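Local coordinates for transcriptional activator, putative, Baf family (PDB 2NRH), which probably phosphorylates pantothenate with ATP, the first step of coenzyme A biosynthesis, as a homodimeric type III pantothenate kinase that uses a monovalent cation, at residues Gly9-Phe15 against Ile26-Phe32; Tyr40-Asn44 against Ile75-Ala79. The protein carries 2 engineered substitutions. All blocks are in the same frame, centred on the assembly; numbering follows the deposited sequence.

Contact 1 (Gly9-Phe15 against Ile26-Phe32). With SO4 (sulfate ion), chain D.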
loop_
_atom_site.group_PDB
_atom_site.type_symbol
_atom_site.label_atom_id
_atom_site.label_comp_id
_atom_site.label_asym_id
_atom_site.label_seq_id
_atom_site.Cartn_x
_atom_site.Cartn_y
_atom_site.Cartn_z
ATOM N N GLY B 9 6.698 14.438 15.514
ATOM C CA GLY B 9 6.830 13.737 14.263
ATOM C C GLY B 9 7.411 14.604 13.135
ATOM O O GLY B 9 7.867 15.738 13.345
ATOM N N ASN B 10 7.385 14.046 11.939
ATOM C CA ASN B 10 7.717 14.750 10.721
ATOM C C ASN B 10 6.700 15.783 10.230
ATOM O O ASN B 10 7.059 16.659 9.441
ATOM C CB ASN B 10 8.052 13.747 9.629
ATOM C CG ASN B 10 9.402 13.064 9.882
ATOM O OD1 ASN B 10 10.452 13.735 10.091
ATOM N ND2 ASN B 10 9.396 11.738 9.872
ATOM N N SER B 11 5.462 15.716 10.728
ATOM C CA SER B 11 4.444 16.684 10.331
ATOM C C SER B 11 3.687 17.418 11.470
ATOM O O SER B 11 3.158 18.520 11.272
ATOM C CB SER B 11 3.432 15.978 9.414
ATOM O OG SER B 11 4.016 15.626 8.174
ATOM N N ASN B 12 3.626 16.760 12.626
ATOM C CA ASN B 12 2.848 17.175 13.766
ATOM C C ASN B 12 3.698 16.996 15.019
ATOM O O ASN B 12 4.547 16.085 15.107
ATOM C CB ASN B 12 1.611 16.243 13.954
ATOM C CG ASN B 12 0.812 16.008 12.655
ATOM O OD1 ASN B 12 0.283 16.960 12.055
ATOM N ND2 ASN B 12 0.714 14.723 12.230
ATOM N N ALA B 13 3.446 17.845 16.002
ATOM C CA ALA B 13 3.848 17.573 17.373
ATOM C C ALA B 13 2.513 17.477 18.111
ATOM O O ALA B 13 1.661 18.377 18.027
ATOM C CB ALA B 13 4.739 18.651 17.920
ATOM N N ASN B 14 2.310 16.323 18.732
ATOM C CA ASN B 14 1.183 16.053 19.563
ATOM C C ASN B 14 1.610 16.249 21.007
ATOM O O ASN B 14 2.616 15.689 21.449
ATOM C CB ASN B 14 0.722 14.622 19.334
ATOM C CG ASN B 14 0.530 14.295 17.858
ATOM O OD1 ASN B 14 0.963 13.214 17.401
ATOM N ND2 ASN B 14 -0.137 15.202 17.097
ATOM N N PHE B 15 0.840 17.072 21.712
ATOM C CA PHE B 15 1.069 17.409 23.129
ATOM C C PHE B 15 -0.001 16.791 24.022
ATOM O O PHE B 15 -1.133 16.601 23.595
ATOM C CB PHE B 15 0.940 18.910 23.301
ATOM C CG PHE B 15 2.068 19.693 22.736
ATOM C CD1 PHE B 15 3.135 20.058 23.549
ATOM C CD2 PHE B 15 2.064 20.073 21.392
ATOM C CE1 PHE B 15 4.181 20.806 23.030
ATOM C CE2 PHE B 15 3.093 20.812 20.857
ATOM C CZ PHE B 15 4.167 21.208 21.691
ATOM N N ILE B 26 4.366 21.886 12.327
ATOM C CA ILE B 26 5.774 22.104 12.640
ATOM C C ILE B 26 6.163 23.587 12.761
ATOM O O ILE B 26 6.904 23.924 13.665
ATOM C CB ILE B 26 6.792 21.262 11.735
ATOM C CG1 ILE B 26 6.576 19.719 11.884
ATOM C CG2 ILE B 26 8.265 21.585 12.097
ATOM C CD1 ILE B 26 6.270 19.273 13.309
ATOM N N ASP B 27 5.651 24.437 11.866
ATOM C CA ASP B 27 5.709 25.888 12.000
ATOM C C ASP B 27 5.178 26.357 13.357
ATOM O O ASP B 27 5.863 27.092 14.094
ATOM C CB ASP B 27 4.907 26.551 10.876
ATOM C CG ASP B 27 5.552 26.365 9.479
ATOM O OD1 ASP B 27 6.769 26.033 9.418
ATOM O OD2 ASP B 27 4.836 26.555 8.435
ATOM N N GLN B 28 3.979 25.907 13.721
ATOM C CA GLN B 28 3.414 26.199 15.045
ATOM C C GLN B 28 4.346 25.719 16.152
ATOM O O GLN B 28 4.539 26.408 17.188
ATOM C CB GLN B 28 1.991 25.629 15.198
ATOM C CG GLN B 28 0.920 26.416 14.329
ATOM C CD GLN B 28 -0.298 25.610 13.969
ATOM O OE1 GLN B 28 -0.421 24.423 14.315
ATOM N NE2 GLN B 28 -1.220 26.238 13.246
ATOM N N PHE B 29 4.946 24.539 15.947
ATOM C CA PHE B 29 5.729 23.961 16.996
ATOM C C PHE B 29 7.002 24.835 17.223
ATOM O O PHE B 29 7.465 25.066 18.360
ATOM C CB PHE B 29 6.125 22.509 16.652
ATOM C CG PHE B 29 7.199 21.948 17.587
ATOM C CD1 PHE B 29 6.863 21.512 18.853
ATOM C CD2 PHE B 29 8.520 21.917 17.200
ATOM C CE1 PHE B 29 7.804 21.018 19.707
ATOM C CE2 PHE B 29 9.517 21.415 18.077
ATOM C CZ PHE B 29 9.165 20.982 19.314
ATOM N N LEU B 30 7.556 25.306 16.129
ATOM C CA LEU B 30 8.787 26.056 16.223
ATOM C C LEU B 30 8.619 27.411 16.982
ATOM O O LEU B 30 9.593 27.941 17.525
ATOM C CB LEU B 30 9.391 26.227 14.814
ATOM C CG LEU B 30 9.868 24.913 14.169
ATOM C CD1 LEU B 30 10.125 25.053 12.670
ATOM C CD2 LEU B 30 11.107 24.389 14.863
ATOM N N GLU B 31 7.386 27.919 17.050
ATOM C CA GLU B 31 7.065 29.220 17.674
ATOM C C GLU B 31 6.515 29.085 19.076
ATOM O O GLU B 31 6.197 30.098 19.693
ATOM C CB GLU B 31 5.959 29.956 16.903
ATOM C CG GLU B 31 6.283 30.375 15.482
ATOM C CD GLU B 31 7.497 31.278 15.403
ATOM O OE1 GLU B 31 7.585 32.260 16.196
ATOM O OE2 GLU B 31 8.356 30.996 14.540
ATOM N N PHE B 32 6.316 27.851 19.532
ATOM C CA PHE B 32 5.755 27.549 20.820
ATOM C C PHE B 32 6.769 27.965 21.883
ATOM O O PHE B 32 7.980 27.744 21.754
ATOM C CB PHE B 32 5.478 26.048 20.858
ATOM C CG PHE B 32 4.714 25.555 22.075
ATOM C CD1 PHE B 32 3.351 25.748 22.196
ATOM C CD2 PHE B 32 5.365 24.825 23.078
ATOM C CE1 PHE B 32 2.647 25.237 23.298
ATOM C CE2 PHE B 32 4.668 24.325 24.201
ATOM C CZ PHE B 32 3.314 24.525 24.303
HETATM S S SO4 D . 3.631 12.548 11.493
HETATM O O1 SO4 D . 2.624 11.490 11.577
HETATM O O2 SO4 D . 3.416 13.221 10.208
HETATM O O3 SO4 D . 3.425 13.491 12.584
HETATM O O4 SO4 D . 4.993 11.974 11.544
HETATM O O HOH W 1 3.740 20.660 9.574
#
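Strand 12-15, entered through the turn at Gly9-Ser11, packs against the short helix 26-30 with the segment axes 7.7 Å apart at closest and inclined at 59°, and the nearest CA atoms pair Asn12 with Ile26 and Ala13 with Phe29. Ile26 reaches the turn with its outer branch. Its CG1 stands anti to the carbonyl carbon (chi1 -60°), which carries CD1 over the backbone, 3.7 Å from Ser11 C and equally close to Asn12 N. The slim CG1-CD1 arm of isoleucine can lie flat against the backbone of the turn. Beside it a water bridges the two segments, donating to Ser11 O at 2.8 Å and accepting from Ile26 N at the first turn of the helix. The turn joins strands 4-8 and 12-16 and is tied by Gly9 N to Asn12 O; it probably corresponds to the phosphate-binding hairpin loop of the ASKHA (actin-like ATPase) fold, and its residues are predicted to bind ATP. A sulfate, probably from the crystallisation liquor, lies against it, held weakly by the backbone N atoms of Asn10 and Asn12 and also hydrogen-bonded to Ser94 OG. Gly9, with no side chain, brings its CA 3.7 Å from SO4 O4. Farther along the strand the contact turns apolar. Ala13 is small enough to let the Phe29 ring approach, CB to CD1 3.7 Å. Phe15 then sends CZ to the edge of the Phe29 ring, nearly in its plane, while the same atom sits over one face of Phe32, offset toward the rim. The Phe15 and Phe32 side chains come from opposite directions and their rings meet obliquely, centroids 4.8 Å apart and planes at 41°, with Phe22 stacked on Phe15.

Contact 2 (Tyr40-Asn44 against Ile75-Ala79)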
loop_
_atom_site.group_PDB
_atom_site.type_symbol
_atom_site.label_atom_id
_atom_site.label_comp_id
_atom_site.label_asym_id
_atom_site.label_seq_id
_atom_site.Cartn_x
_atom_site.Cartn_y
_atom_site.Cartn_z
ATOM N N TYR B 40 9.806 14.931 26.052
ATOM C CA TYR B 40 9.523 14.676 24.669
ATOM C C TYR B 40 10.156 13.401 24.141
ATOM O O TYR B 40 11.114 12.897 24.721
ATOM C CB TYR B 40 9.910 15.893 23.825
ATOM C CG TYR B 40 11.377 16.048 23.560
ATOM C CD1 TYR B 40 11.941 15.526 22.400
ATOM C CD2 TYR B 40 12.224 16.731 24.465
ATOM C CE1 TYR B 40 13.314 15.666 22.120
ATOM C CE2 TYR B 40 13.599 16.879 24.196
ATOM C CZ TYR B 40 14.137 16.350 23.021
ATOM O OH TYR B 40 15.479 16.473 22.733
ATOM N N ILE B 41 9.592 12.894 23.044
ATOM C CA ILE B 41 10.294 12.042 22.055
ATOM C C ILE B 41 10.173 12.692 20.640
ATOM O O ILE B 41 9.238 13.446 20.332
ATOM C CB ILE B 41 9.742 10.638 22.040
ATOM C CG1 ILE B 41 8.297 10.620 21.516
ATOM C CG2 ILE B 41 9.853 9.991 23.443
ATOM C CD1 ILE B 41 7.704 9.249 21.462
ATOM N N ASN B 42 11.123 12.394 19.770
ATOM C CA ASN B 42 11.195 13.063 18.470
ATOM C C ASN B 42 11.762 12.120 17.407
ATOM O O ASN B 42 12.760 11.468 17.653
ATOM C CB ASN B 42 12.046 14.348 18.599
ATOM C CG ASN B 42 12.410 14.921 17.257
ATOM O OD1 ASN B 42 11.530 15.213 16.440
ATOM N ND2 ASN B 42 13.710 15.094 17.015
ATOM N N VAL B 43 11.089 12.037 16.253
ATOM C CA VAL B 43 11.602 11.302 15.081
ATOM C C VAL B 43 11.998 12.276 13.978
ATOM O O VAL B 43 12.506 11.899 12.966
ATOM C CB VAL B 43 10.576 10.230 14.488
ATOM C CG1 VAL B 43 10.260 9.165 15.515
ATOM C CG2 VAL B 43 9.304 10.900 13.905
ATOM N N ASN B 44 11.758 13.544 14.190
ATOM C CA ASN B 44 12.092 14.516 13.199
ATOM C C ASN B 44 13.614 14.882 13.238
ATOM O O ASN B 44 14.113 15.543 14.165
ATOM C CB ASN B 44 11.193 15.746 13.399
ATOM C CG ASN B 44 11.273 16.707 12.262
ATOM O OD1 ASN B 44 12.350 16.917 11.677
ATOM N ND2 ASN B 44 10.135 17.326 11.925
ATOM N N ILE B 75 11.603 5.784 17.786
ATOM C CA ILE B 75 11.200 5.997 19.200
ATOM C C ILE B 75 9.689 6.069 19.342
ATOM O O ILE B 75 9.100 5.732 20.390
ATOM C CB ILE B 75 11.956 7.241 19.849
ATOM C CG1 ILE B 75 11.747 7.256 21.374
ATOM C CG2 ILE B 75 11.505 8.576 19.253
ATOM C CD1 ILE B 75 11.759 5.863 22.018
ATOM N N ASP B 76 9.039 6.535 18.292
ATOM C CA ASP B 76 7.563 6.539 18.317
ATOM C C ASP B 76 6.923 5.145 18.407
ATOM O O ASP B 76 5.960 4.933 19.132
ATOM C CB ASP B 76 7.004 7.330 17.138
ATOM C CG ASP B 76 7.454 6.793 15.798
ATOM O OD1 ASP B 76 8.529 6.108 15.640
ATOM O OD2 ASP B 76 6.705 7.086 14.851
ATOM N N ARG B 77 7.448 4.197 17.640
ATOM C CA ARG B 77 7.020 2.789 17.713
ATOM C C ARG B 77 7.419 2.156 19.057
ATOM O O ARG B 77 6.629 1.438 19.653
ATOM C CB ARG B 77 7.613 2.024 16.538
ATOM C CG ARG B 77 7.074 2.583 15.230
ATOM C CD ARG B 77 7.776 2.038 13.983
ATOM N NE ARG B 77 7.631 0.614 13.768
ATOM C CZ ARG B 77 8.329 -0.085 12.877
ATOM N NH1 ARG B 77 9.167 0.509 12.045
ATOM N NH2 ARG B 77 8.129 -1.380 12.754
ATOM N N ILE B 78 8.633 2.424 19.530
ATOM C CA ILE B 78 9.040 1.945 20.829
ATOM C C ILE B 78 8.033 2.387 21.921
ATOM O O ILE B 78 7.509 1.552 22.652
ATOM C CB ILE B 78 10.511 2.364 21.179
ATOM C CG1 ILE B 78 11.489 1.551 20.348
ATOM C CG2 ILE B 78 10.793 2.154 22.687
ATOM C CD1 ILE B 78 12.919 2.037 20.321
ATOM N N ALA B 79 7.763 3.697 21.995
ATOM C CA ALA B 79 6.879 4.250 22.986
ATOM C C ALA B 79 5.461 3.681 22.916
ATOM O O ALA B 79 4.780 3.587 23.946
ATOM C CB ALA B 79 6.847 5.797 22.858
#
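Strand 40-42 and helix 75-79 run at 131° to each other, with segment axes 8.6 Å apart at closest and the CA atoms of Val43 and Ile75 the nearest pair. This is a helix packed on the mixed sheet of an ASKHA-type domain, here at strand 38-42, which lies parallel to strand 4-8. Ile41 and Ile75 form the centre: Ile41 CB meets Ile75 CG2 at 3.9 Å, and Ile41 CG2 lies beside Ile75 CG1, so two beta-branched chains fill the gap between sheet and helix. The extended outer branch of Ile41 (chi2 179°) carries CD1 one helical turn on, to Ala79 CB at 3.8 Å, where a small residue lets the methyl lie close to the helix; Ile195 touches both. Ile75 CG2 also rests 3.5 Å from the backbone O of Asn42. The CA-CB bond of Asn42 points away from the helix, and its amide closes an Asx turn, OD1 accepting from Asn44 N at 2.8 Å while ND2 donates to Asn44 O; the two bonds tie Asn42 to Asn44 just after the strand. At that end Val43 approaches Asp76, the predicted proton acceptor, roughly at a right angle, its CG1 methyl 3.5 Å from Asp76 OD1.

Contact 1 and contact 2 have centres 14 Å apart and follow one another in the chain, both reaching the five-stranded sheet that contains strands 12-16, 4-8 and 38-42. They touch where the predicted ATP-binding turn meets the end of strand 38-42: Gly9 O probably accepts a hydrogen bond from Asn44 ND2 at 3.1 Å, and Gly9 CA packs 3.8 Å from Val43 CG2. Val43 thus stands between the turn and Asp76, whose side chain is about 7 Å from Gly9 (nearest atoms). The sulfate beside the turn lies about 5 Å from the side chain of Val43 (nearest atoms); such an ion may mark where a phosphate of ATP would bind, at the turn of contact 1.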